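Local coordinates for death on curing protein (Enterobacteria phage P1, PDB 3DD7) that acts as the toxin of the Phd-Doc addiction module, probably shutting down translation, and is held inactive by its antitoxin Phd, at residues A34-V39 / A56-A61; A11-N16 / K73-N78; G25-G30 / I67-N72. The protein carries 2 engineered substitutions. All coordinates share one frame; numbering follows the deposited sequence.

Contact 1 (A34-V39 / A56-A61); sequences AIIGRV and ATYLVA
V39 carries the tight part of this contact, and it works with both methyls. CG2 presses on the methyl of A61, with V39 CG2 to A61 CB at 3.5 Å. CG1 sits over the middle of the Y58 ring, 3.9 Å from its centroid and only 6° off the ring normal, so this is a CH-pi contact. The two jobs follow from the first torsion of V39. With CG1 trans to the backbone N (chi1 168°), that methyl reaches over the ring, while CG2, lying next to the backbone N, reaches A61. CG1 also passes the methyl of T57, with V39 CG1 to T57 CG2 at 4.0 Å, the two side chains running past each other in opposite directions. The segments belong to helices 31-45 and 51-65, which follow each other in the chain. They form an antiparallel helical hairpin within the all-alpha Fic/Doc domain. The axes of segments 34-39 and 56-61 come within 10.1 Å of each other, with their directions 155° apart. The polar groups of the buried part are turned to other partners. T57 OG1 bonds to the carbonyl of E53, one turn back on its own helix. Y58 OH bonds to H3 and to the backbone N of I4, which ties the chain's N-terminal residues to the hairpin. Y58 also meets the ring of F83, on helix 72-86. I36, also buried, brings CG2 to the edge of the Y58 ring, near its plane, but I36 is modelled in two conformers, so this touch is less certain. A61 is shared with the looser side, where partly exposed I35 meets the same methyl, I35 CG2 to A61 CB at 3.7 Å. The face of helix 51-65 that carries A56 and V60 is covered by helix 111-122.

Contact 2 (A11-N16 / K73-N78); sequences ALHDAN and KRTALN
The R74 to N16 hydrogen bond is short but poorly aligned at the donor. R74 NH1 stands 2.8 Å from N16 OD1, yet the N-H...O angle is only 132°. The oxygen is tilted out of the guanidinium plane, while NH1 lies almost straight ahead of the N16 C=O bond. The bend of the arginine chain at chi3 (-84°) turns NH1 toward the amide, and G21 O is a second acceptor for NH1. N16 OD1 also lies 3.2 Å from R74 CD, so the amide rests against the arginine chain. N78 is fixed from its own helix: N78 ND2 bonds to R74 O at 2.6 Å, and the same oxygen accepts from N78 N. Next to these polar groups, L12 CD2 packs on N78 CB at 3.9 Å. T75 OG1 lies at the edge of the H13 ring, 3.4 Å from H13 CD2; this hydroxyl bonds to A71 O. The contact joins helices 6-20 and 72-86 of the Fic/Doc fold. It also serves the Phd site, since the ND2 atoms of N16 and N78 both bond to polar side chains of the bound peptide. H13 ND1 donates to D14 OD1 at 2.8 Å, and NE2 bonds to the carbonyl of D70. With an acceptor at each nitrogen, H13 may well carry a proton on both and be positively charged.

Contact 3 (G25-G30 / I67-N72); sequences GMSDPG and IFNDAN
G25 and S27 grip I67 and N69 with two backbone hydrogen bonds. N69 N donates to G25 O at 3.1 Å, nearly straight at 175°. S27 N donates to I67 O at 2.8 Å. Together they flank M26 and F68, a non-hydrogen-bonded pair in a single antiparallel beta bridge. Segment 67-72 is part of the signature loop of the Fic family, just before helix 72-86. Pairing of an extended segment with this loop is consistent with the flap seen in other Fic proteins. Side chains add to the bridge. M26 runs beside F68 in the same direction, with M26 CG at 3.8 Å from F68 CD1. Its sulfur makes an oblique Met-aromatic contact with the ring, which is less certain because M26 has two conformers. S27 OG bonds to the carbonyl of the engineered Y66. G25 O lies at the edge of the F68 ring. The next shell holds F68 itself. I67 CG2 covers one face of the ring, and the ring also stacks with H13 of helix 6-20. The side chain of I67 reaches A32 and I35 on helix 31-45, so the loop is wedged between two helices. D70 braces the turn: its OD1 accepts from A71 N at 2.8 Å, while its OD2 bonds to L23 N in the loop that leads to G25. A71 is the N-cap residue of helix 72-86. The amide of N72 clamps both backbone polar atoms of F68. N72 OD1 accepts from F68 N in the plane of the N72 side-chain carbonyl, on a lone pair. In return N72 ND2 donates to F68 O at 2.9 Å, from 46° out of the plane of the F68 carbonyl.

Contacts 1 and 2 are buried helix pairings, while contact 3 is a partly exposed loop pairing farther from the centre of the chain. Contact 1 rests on apolar and aromatic packing. Contact 2 is built largely from polar side chains and borders the Phd peptide. Contact 3 relies on backbone bonds. Its two loops join helix 6-20 to 31-45 and helix 51-65 to 72-86, the same four helices that contacts 1 and 2 pair. Along the chain, contacts 1 and 3 are both nested inside the loop closed by contact 2. Neighbours touch: L59 packs on A76 and L77, I35 meets I67, and T75 packs on F68.

Contact 1 (A34-V39 / A56-A61)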
ATOM      1  N   ALA A  34      -3.008  14.372   3.580  1.00 23.21           N
ATOM      2  CA  ALA A  34      -2.563  15.081   2.384  1.00 22.99           C
ATOM      3  C   ALA A  34      -2.332  14.087   1.246  1.00 22.87           C
ATOM      4  O   ALA A  34      -2.860  14.244   0.140  1.00 22.85           O
ATOM      5  CB  ALA A  34      -1.286  15.884   2.672  1.00 23.21           C
ATOM      6  N   ILE A  35      -1.562  13.042   1.531  1.00 22.29           N
ATOM      7  CA  ILE A  35      -1.179  12.101   0.489  1.00 22.13           C
ATOM      8  C   ILE A  35      -2.355  11.285  -0.025  1.00 21.99           C
ATOM      9  O   ILE A  35      -2.568  11.208  -1.241  1.00 22.48           O
ATOM     10  CB  ILE A  35      -0.008  11.206   0.943  1.00 22.12           C
ATOM     11  CG1 ILE A  35       1.250  12.073   1.031  1.00 23.01           C
ATOM     12  CG2 ILE A  35       0.161  10.015  -0.023  1.00 23.31           C
ATOM     13  CD1 ILE A  35       2.464  11.391   1.605  1.00 24.09           C
ATOM     14  N   ILE A  36      -3.117  10.700   0.895  1.00 21.38           N
ATOM     15  CA  ILE A  36      -4.240   9.855   0.501  0.50 21.70           C
ATOM     16  C   ILE A  36      -5.370  10.668  -0.138  1.00 21.98           C
ATOM     17  O   ILE A  36      -5.995  10.206  -1.100  1.00 21.92           O
ATOM     18  CB  ILE A  36      -4.720   8.948   1.663  0.50 21.98           C
ATOM     19  CG1 ILE A  36      -3.531   8.173   2.261  0.50 21.48           C
ATOM     20  CG2 ILE A  36      -5.824   7.992   1.196  0.50 21.35           C
ATOM     21  CD1 ILE A  36      -2.651   7.449   1.246  0.50 21.21           C
ATOM     22  N   GLY A  37      -5.613  11.873   0.382  1.00 21.81           N
ATOM     23  CA  GLY A  37      -6.552  12.805  -0.248  1.00 22.66           C
ATOM     24  C   GLY A  37      -6.141  13.084  -1.689  1.00 23.11           C
ATOM     25  O   GLY A  37      -6.978  13.059  -2.598  1.00 22.95           O
ATOM     26  N   ARG A  38      -4.846  13.329  -1.902  1.00 22.75           N
ATOM     27  CA  ARG A  38      -4.283  13.524  -3.248  1.00 22.97           C
ATOM     28  C   ARG A  38      -4.554  12.327  -4.177  1.00 22.20           C
ATOM     29  O   ARG A  38      -4.911  12.505  -5.351  1.00 22.60           O
ATOM     30  CB  ARG A  38      -2.772  13.797  -3.170  1.00 23.55           C
ATOM     31  CG  ARG A  38      -2.393  15.232  -2.791  1.00 25.72           C
ATOM     32  N   VAL A  39      -4.400  11.111  -3.650  1.00 20.88           N
ATOM     33  CA  VAL A  39      -4.605   9.892  -4.426  1.00 20.49           C
ATOM     34  C   VAL A  39      -6.050   9.823  -4.901  1.00 20.00           C
ATOM     35  O   VAL A  39      -6.331   9.566  -6.068  1.00 20.15           O
ATOM     36  CB  VAL A  39      -4.241   8.604  -3.607  1.00 19.84           C
ATOM     37  CG1 VAL A  39      -4.731   7.307  -4.324  1.00 20.96           C
ATOM     38  CG2 VAL A  39      -2.749   8.545  -3.362  1.00 22.49           C
ATOM     39  N   ALA A  56      -1.782   0.639  -7.599  1.00 16.48           N
ATOM     40  CA  ALA A  56      -0.409   1.119  -7.795  1.00 16.56           C
ATOM     41  C   ALA A  56      -0.205   2.547  -7.252  1.00 17.18           C
ATOM     42  O   ALA A  56       0.863   2.852  -6.712  1.00 17.23           O
ATOM     43  CB  ALA A  56      -0.026   1.053  -9.261  1.00 16.77           C
ATOM     44  N   THR A  57      -1.213   3.406  -7.425  1.00 17.67           N
ATOM     45  CA  THR A  57      -1.134   4.805  -6.990  1.00 17.78           C
ATOM     46  C   THR A  57      -1.045   4.841  -5.461  1.00 17.49           C
ATOM     47  O   THR A  57      -0.197   5.554  -4.900  1.00 17.98           O
ATOM     48  CB  THR A  57      -2.330   5.646  -7.524  1.00 18.23           C
ATOM     49  OG1 THR A  57      -2.465   5.448  -8.934  1.00 17.41           O
ATOM     50  CG2 THR A  57      -2.112   7.132  -7.289  1.00 17.50           C
ATOM     51  N   TYR A  58      -1.881   4.042  -4.785  1.00 17.99           N
ATOM     52  CA  TYR A  58      -1.739   3.889  -3.327  1.00 18.30           C
ATOM     53  C   TYR A  58      -0.351   3.384  -2.947  1.00 17.96           C
ATOM     54  O   TYR A  58       0.274   3.912  -2.022  1.00 18.41           O
ATOM     55  CB  TYR A  58      -2.761   2.931  -2.738  1.00 18.67           C
ATOM     56  CG  TYR A  58      -4.128   3.536  -2.490  1.00 17.94           C
ATOM     57  CD1 TYR A  58      -4.384   4.302  -1.346  1.00 18.26           C
ATOM     58  CD2 TYR A  58      -5.157   3.338  -3.397  1.00 18.88           C
ATOM     59  CE1 TYR A  58      -5.645   4.856  -1.122  1.00 18.29           C
ATOM     60  CE2 TYR A  58      -6.431   3.860  -3.178  1.00 18.84           C
ATOM     61  CZ  TYR A  58      -6.668   4.631  -2.044  1.00 20.30           C
ATOM     62  OH  TYR A  58      -7.924   5.164  -1.827  1.00 18.03           O
ATOM     63  N   LEU A  59       0.112   2.340  -3.630  1.00 17.86           N
ATOM     64  CA  LEU A  59       1.397   1.765  -3.310  1.00 17.27           C
ATOM     65  C   LEU A  59       2.513   2.809  -3.452  1.00 17.22           C
ATOM     66  O   LEU A  59       3.276   3.039  -2.510  1.00 17.00           O
ATOM     67  CB  LEU A  59       1.679   0.529  -4.169  1.00 17.89           C
ATOM     68  CG  LEU A  59       2.823  -0.376  -3.702  1.00 17.06           C
ATOM     69  CD1 LEU A  59       2.676  -1.830  -4.220  1.00 17.86           C
ATOM     70  CD2 LEU A  59       4.201   0.205  -4.099  1.00 18.18           C
ATOM     71  N   VAL A  60       2.612   3.440  -4.622  1.00 17.08           N
ATOM     72  CA  VAL A  60       3.683   4.412  -4.854  1.00 17.48           C
ATOM     73  C   VAL A  60       3.558   5.616  -3.902  1.00 17.41           C
ATOM     74  O   VAL A  60       4.559   6.072  -3.320  1.00 17.01           O
ATOM     75  CB  VAL A  60       3.764   4.870  -6.333  1.00 17.11           C
ATOM     76  CG1 VAL A  60       4.861   5.941  -6.544  1.00 17.80           C
ATOM     77  CG2 VAL A  60       4.040   3.688  -7.253  1.00 17.90           C
ATOM     78  N   ALA A  61       2.335   6.124  -3.731  1.00 17.74           N
ATOM     79  CA  ALA A  61       2.137   7.331  -2.910  1.00 17.92           C
ATOM     80  C   ALA A  61       2.602   7.138  -1.461  1.00 18.77           C
ATOM     81  O   ALA A  61       3.264   8.016  -0.882  1.00 18.11           O
ATOM     82  CB  ALA A  61       0.688   7.806  -2.975  1.00 19.12           C
TER

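Contact 2 (A11-N16 / K73-N78)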
ATOM      1  N   ALA A  11      -4.189   3.106  10.836  1.00 18.49           N
ATOM      2  CA  ALA A  11      -4.491   1.936  11.669  1.00 18.51           C
ATOM      3  C   ALA A  11      -3.790   0.688  11.110  1.00 17.83           C
ATOM      4  O   ALA A  11      -3.277  -0.146  11.867  1.00 17.75           O
ATOM      5  CB  ALA A  11      -5.983   1.717  11.762  1.00 18.54           C
ATOM      6  N   LEU A  12      -3.761   0.577   9.787  1.00 17.51           N
ATOM      7  CA  LEU A  12      -3.111  -0.555   9.134  1.00 17.28           C
ATOM      8  C   LEU A  12      -1.611  -0.536   9.436  1.00 17.61           C
ATOM      9  O   LEU A  12      -1.042  -1.551   9.817  1.00 17.63           O
ATOM     10  CB  LEU A  12      -3.356  -0.524   7.625  1.00 17.02           C
ATOM     11  CG  LEU A  12      -2.826  -1.685   6.781  1.00 18.45           C
ATOM     12  CD1 LEU A  12      -3.551  -1.689   5.434  1.00 22.76           C
ATOM     13  CD2 LEU A  12      -1.292  -1.616   6.552  1.00 22.88           C
ATOM     14  N   HIS A  13      -0.979   0.620   9.266  1.00 17.58           N
ATOM     15  CA  HIS A  13       0.411   0.797   9.713  1.00 17.85           C
ATOM     16  C   HIS A  13       0.635   0.382  11.169  1.00 18.13           C
ATOM     17  O   HIS A  13       1.571  -0.365  11.471  1.00 17.23           O
ATOM     18  CB  HIS A  13       0.853   2.244   9.514  1.00 18.74           C
ATOM     19  CG  HIS A  13       2.133   2.588  10.215  1.00 19.66           C
ATOM     20  ND1 HIS A  13       2.173   3.072  11.503  1.00 20.58           N
ATOM     21  CD2 HIS A  13       3.413   2.571   9.784  1.00 21.03           C
ATOM     22  CE1 HIS A  13       3.423   3.307  11.849  1.00 22.88           C
ATOM     23  NE2 HIS A  13       4.200   3.011  10.823  1.00 18.11           N
ATOM     24  N   ASP A  14      -0.209   0.881  12.068  1.00 17.72           N
ATOM     25  CA  ASP A  14       0.036   0.687  13.499  1.00 18.84           C
ATOM     26  C   ASP A  14      -0.117  -0.804  13.838  1.00 18.99           C
ATOM     27  O   ASP A  14       0.655  -1.356  14.622  1.00 18.73           O
ATOM     28  CB  ASP A  14      -0.932   1.538  14.306  1.00 18.98           C
ATOM     29  CG  ASP A  14      -0.628   3.025  14.219  1.00 21.21           C
ATOM     30  OD1 ASP A  14       0.449   3.409  13.684  1.00 20.76           O
ATOM     31  OD2 ASP A  14      -1.481   3.794  14.722  1.00 22.54           O
ATOM     32  N   ALA A  15      -1.092  -1.464  13.210  1.00 18.62           N
ATOM     33  CA  ALA A  15      -1.270  -2.921  13.422  1.00 19.85           C
ATOM     34  C   ALA A  15      -0.073  -3.717  12.893  1.00 19.98           C
ATOM     35  O   ALA A  15       0.326  -4.737  13.473  1.00 21.60           O
ATOM     36  CB  ALA A  15      -2.552  -3.390  12.780  1.00 19.49           C
ATOM     37  N   ASN A  16       0.487  -3.244  11.787  1.00 19.27           N
ATOM     38  CA  ASN A  16       1.644  -3.870  11.174  1.00 20.12           C
ATOM     39  C   ASN A  16       2.879  -3.713  12.071  1.00 19.95           C
ATOM     40  O   ASN A  16       3.660  -4.667  12.273  1.00 20.62           O
ATOM     41  CB  ASN A  16       1.897  -3.251   9.806  1.00 19.78           C
ATOM     42  CG  ASN A  16       2.879  -4.047   9.018  1.00 21.58           C
ATOM     43  OD1 ASN A  16       4.065  -3.931   9.217  1.00 23.15           O
ATOM     44  ND2 ASN A  16       2.384  -4.878   8.138  1.00 19.38           N
ATOM     45  N   LYS A  73       7.139   1.117   3.633  1.00 19.33           N
ATOM     46  CA  LYS A  73       7.039   0.156   2.524  1.00 19.90           C
ATOM     47  C   LYS A  73       6.014  -0.933   2.835  1.00 19.17           C
ATOM     48  O   LYS A  73       5.183  -1.272   1.979  1.00 19.53           O
ATOM     49  CB  LYS A  73       8.399  -0.439   2.159  1.00 19.78           C
ATOM     50  CG  LYS A  73       9.387   0.593   1.578  1.00 21.05           C
ATOM     51  CD  LYS A  73      10.735  -0.038   1.281  1.00 22.33           C
ATOM     52  CE  LYS A  73      11.489  -0.491   2.541  1.00 26.39           C
ATOM     53  NZ  LYS A  73      12.151   0.680   3.184  1.00 28.52           N
ATOM     54  N   ARG A  74       6.060  -1.475   4.052  1.00 18.81           N
ATOM     55  CA  ARG A  74       5.060  -2.476   4.442  1.00 17.73           C
ATOM     56  C   ARG A  74       3.649  -1.920   4.311  1.00 18.26           C
ATOM     57  O   ARG A  74       2.756  -2.592   3.776  1.00 17.95           O
ATOM     58  CB  ARG A  74       5.316  -3.002   5.854  1.00 18.13           C
ATOM     59  CG  ARG A  74       6.355  -4.106   5.884  1.00 17.86           C
ATOM     60  CD  ARG A  74       6.608  -4.500   7.351  1.00 18.47           C
ATOM     61  NE  ARG A  74       7.578  -3.619   8.004  1.00 20.48           N
ATOM     62  CZ  ARG A  74       7.635  -3.385   9.319  1.00 22.62           C
ATOM     63  NH1 ARG A  74       6.707  -3.863  10.136  1.00 19.72           N
ATOM     64  NH2 ARG A  74       8.610  -2.633   9.815  1.00 20.09           N
ATOM     65  N   THR A  75       3.459  -0.680   4.757  1.00 17.53           N
ATOM     66  CA  THR A  75       2.123  -0.095   4.769  1.00 17.90           C
ATOM     67  C   THR A  75       1.708   0.148   3.330  1.00 17.83           C
ATOM     68  O   THR A  75       0.563  -0.086   2.980  1.00 18.33           O
ATOM     69  CB  THR A  75       2.082   1.184   5.632  1.00 17.55           C
ATOM     70  OG1 THR A  75       2.485   0.844   6.979  1.00 17.06           O
ATOM     71  CG2 THR A  75       0.679   1.819   5.615  1.00 18.86           C
ATOM     72  N   ALA A  76       2.667   0.564   2.498  1.00 18.52           N
ATOM     73  CA  ALA A  76       2.414   0.819   1.074  1.00 18.46           C
ATOM     74  C   ALA A  76       1.878  -0.465   0.419  1.00 18.68           C
ATOM     75  O   ALA A  76       0.796  -0.470  -0.154  1.00 18.89           O
ATOM     76  CB  ALA A  76       3.683   1.265   0.392  1.00 18.36           C
ATOM     77  N   LEU A  77       2.635  -1.554   0.578  1.00 18.47           N
ATOM     78  CA  LEU A  77       2.293  -2.857  -0.005  1.00 18.80           C
ATOM     79  C   LEU A  77       0.944  -3.418   0.479  1.00 18.54           C
ATOM     80  O   LEU A  77       0.076  -3.755  -0.331  1.00 17.57           O
ATOM     81  CB  LEU A  77       3.414  -3.878   0.230  1.00 19.44           C
ATOM     82  CG  LEU A  77       3.105  -5.269  -0.319  1.00 20.95           C
ATOM     83  CD1 LEU A  77       2.848  -5.206  -1.836  1.00 20.62           C
ATOM     84  CD2 LEU A  77       4.246  -6.208  -0.017  1.00 20.02           C
ATOM     85  N   ASN A  78       0.786  -3.497   1.793  1.00 18.29           N
ATOM     86  CA  ASN A  78      -0.424  -4.066   2.382  1.00 18.89           C
ATOM     87  C   ASN A  78      -1.662  -3.238   2.038  1.00 18.72           C
ATOM     88  O   ASN A  78      -2.722  -3.816   1.781  1.00 18.50           O
ATOM     89  CB  ASN A  78      -0.258  -4.237   3.904  1.00 19.14           C
ATOM     90  CG  ASN A  78       0.715  -5.363   4.271  1.00 21.04           C
ATOM     91  OD1 ASN A  78       0.299  -6.501   4.546  1.00 25.60           O
ATOM     92  ND2 ASN A  78       1.996  -5.050   4.308  1.00 24.60           N
TER

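Contact 3 (G25-G30 / I67-N72)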
ATOM      1  N   GLY A  25       4.766   5.589  15.034  1.00 21.33           N
ATOM      2  CA  GLY A  25       4.409   6.998  14.923  1.00 22.01           C
ATOM      3  C   GLY A  25       4.508   7.603  13.538  1.00 22.36           C
ATOM      4  O   GLY A  25       5.135   7.034  12.634  1.00 21.65           O
ATOM      5  N   MET A  26       3.920   8.786  13.394  1.00 23.13           N
ATOM      6  CA  MET A  26       3.916   9.496  12.119  0.60 23.66           C
ATOM      7  C   MET A  26       5.016  10.557  12.048  1.00 24.62           C
ATOM      8  O   MET A  26       5.326  11.205  13.046  1.00 24.16           O
ATOM      9  CB  MET A  26       2.525  10.082  11.836  0.60 23.60           C
ATOM     10  CG  MET A  26       1.466   8.999  11.574  0.60 22.82           C
ATOM     11  SD  MET A  26      -0.222   9.561  11.270  0.60 23.82           S
ATOM     12  CE  MET A  26      -0.588  10.436  12.791  0.60 25.75           C
ATOM     13  N   SER A  27       5.601  10.713  10.858  1.00 26.02           N
ATOM     14  CA  SER A  27       6.672  11.690  10.615  1.00 28.02           C
ATOM     15  C   SER A  27       6.202  13.113  10.829  1.00 28.72           C
ATOM     16  O   SER A  27       6.946  13.960  11.316  1.00 29.38           O
ATOM     17  CB  SER A  27       7.192  11.584   9.178  1.00 27.97           C
ATOM     18  OG  SER A  27       7.823  10.342   8.939  1.00 30.10           O
ATOM     19  N   ASP A  28       4.962  13.366  10.445  1.00 29.88           N
ATOM     20  CA  ASP A  28       4.405  14.698  10.427  1.00 31.23           C
ATOM     21  C   ASP A  28       2.900  14.500  10.470  1.00 31.22           C
ATOM     22  O   ASP A  28       2.350  13.805   9.608  1.00 31.90           O
ATOM     23  CB  ASP A  28       4.819  15.406   9.126  1.00 31.92           C
ATOM     24  CG  ASP A  28       4.450  16.878   9.099  1.00 33.88           C
ATOM     25  OD1 ASP A  28       4.419  17.534  10.164  1.00 36.97           O
ATOM     26  OD2 ASP A  28       4.212  17.396   7.987  1.00 36.89           O
ATOM     27  N   PRO A  29       2.230  15.068  11.492  1.00 30.99           N
ATOM     28  CA  PRO A  29       0.768  15.073  11.500  1.00 30.38           C
ATOM     29  C   PRO A  29       0.244  15.787  10.262  1.00 29.42           C
ATOM     30  O   PRO A  29       0.729  16.871   9.912  1.00 29.36           O
ATOM     31  CB  PRO A  29       0.419  15.888  12.753  1.00 30.66           C
ATOM     32  CG  PRO A  29       1.610  15.779  13.625  1.00 31.52           C
ATOM     33  CD  PRO A  29       2.787  15.734  12.684  1.00 31.46           C
ATOM     34  N   GLY A  30      -0.722  15.166   9.598  1.00 28.68           N
ATOM     35  CA  GLY A  30      -1.366  15.764   8.430  1.00 27.08           C
ATOM     36  C   GLY A  30      -0.952  15.158   7.102  1.00 26.24           C
ATOM     37  O   GLY A  30      -1.700  15.231   6.128  1.00 25.56           O
ATOM     38  N   ILE A  67       5.113   9.048   5.352  1.00 21.04           N
ATOM     39  CA  ILE A  67       4.069   9.392   6.313  1.00 20.66           C
ATOM     40  C   ILE A  67       4.476   8.945   7.725  1.00 20.48           C
ATOM     41  O   ILE A  67       4.138   9.601   8.724  1.00 20.98           O
ATOM     42  CB  ILE A  67       2.748   8.719   5.902  1.00 20.00           C
ATOM     43  CG1 ILE A  67       2.293   9.241   4.535  1.00 19.98           C
ATOM     44  CG2 ILE A  67       1.659   8.881   6.965  1.00 20.10           C
ATOM     45  CD1 ILE A  67       1.263   8.360   3.890  1.00 18.75           C
ATOM     46  N   PHE A  68       5.225   7.843   7.787  1.00 20.03           N
ATOM     47  CA  PHE A  68       5.558   7.186   9.055  1.00 19.36           C
ATOM     48  C   PHE A  68       7.058   7.174   9.325  1.00 18.63           C
ATOM     49  O   PHE A  68       7.876   7.296   8.411  1.00 17.72           O
ATOM     50  CB  PHE A  68       5.016   5.746   9.047  1.00 19.89           C
ATOM     51  CG  PHE A  68       3.547   5.659   8.752  1.00 19.33           C
ATOM     52  CD1 PHE A  68       2.620   5.913   9.752  1.00 19.31           C
ATOM     53  CD2 PHE A  68       3.082   5.332   7.464  1.00 19.79           C
ATOM     54  CE1 PHE A  68       1.247   5.838   9.514  1.00 18.73           C
ATOM     55  CE2 PHE A  68       1.708   5.265   7.214  1.00 18.04           C
ATOM     56  CZ  PHE A  68       0.797   5.534   8.206  1.00 18.49           C
ATOM     57  N   ASN A  69       7.413   7.025  10.598  1.00 18.13           N
ATOM     58  CA  ASN A  69       8.804   6.872  10.988  1.00 18.53           C
ATOM     59  C   ASN A  69       9.376   5.559  10.483  1.00 18.66           C
ATOM     60  O   ASN A  69      10.581   5.439  10.257  1.00 18.85           O
ATOM     61  CB  ASN A  69       8.920   6.902  12.502  1.00 18.75           C
ATOM     62  CG  ASN A  69       8.566   8.262  13.097  1.00 19.51           C
ATOM     63  OD1 ASN A  69       7.847   8.340  14.097  1.00 19.85           O
ATOM     64  ND2 ASN A  69       9.079   9.322  12.509  1.00 16.28           N
ATOM     65  N   ASP A  70       8.505   4.572  10.327  1.00 18.58           N
ATOM     66  CA  ASP A  70       8.930   3.237   9.931  1.00 18.74           C
ATOM     67  C   ASP A  70       7.765   2.502   9.286  1.00 18.05           C
ATOM     68  O   ASP A  70       6.614   2.916   9.415  1.00 16.91           O
ATOM     69  CB  ASP A  70       9.447   2.478  11.165  1.00 19.04           C
ATOM     70  CG  ASP A  70      10.376   1.320  10.819  1.00 21.73           C
ATOM     71  OD1 ASP A  70      10.629   1.089   9.623  1.00 24.53           O
ATOM     72  OD2 ASP A  70      10.856   0.645  11.763  1.00 20.22           O
ATOM     73  N   ALA A  71       8.099   1.419   8.590  1.00 18.11           N
ATOM     74  CA  ALA A  71       7.146   0.521   7.945  1.00 18.55           C
ATOM     75  C   ALA A  71       6.322   1.231   6.863  1.00 18.58           C
ATOM     76  O   ALA A  71       5.165   0.886   6.619  1.00 18.56           O
ATOM     77  CB  ALA A  71       6.243  -0.156   8.989  1.00 18.56           C
ATOM     78  N   ASN A  72       6.914   2.238   6.216  1.00 18.64           N
ATOM     79  CA  ASN A  72       6.266   2.860   5.071  1.00 18.65           C
ATOM     80  C   ASN A  72       6.100   1.893   3.913  1.00 19.07           C
ATOM     81  O   ASN A  72       5.044   1.865   3.266  1.00 19.35           O
ATOM     82  CB  ASN A  72       7.042   4.094   4.614  1.00 19.11           C
ATOM     83  CG  ASN A  72       7.007   5.194   5.624  1.00 17.90           C
ATOM     84  OD1 ASN A  72       5.975   5.788   5.859  1.00 21.28           O
ATOM     85  ND2 ASN A  72       8.165   5.503   6.205  1.00 19.48           N
TER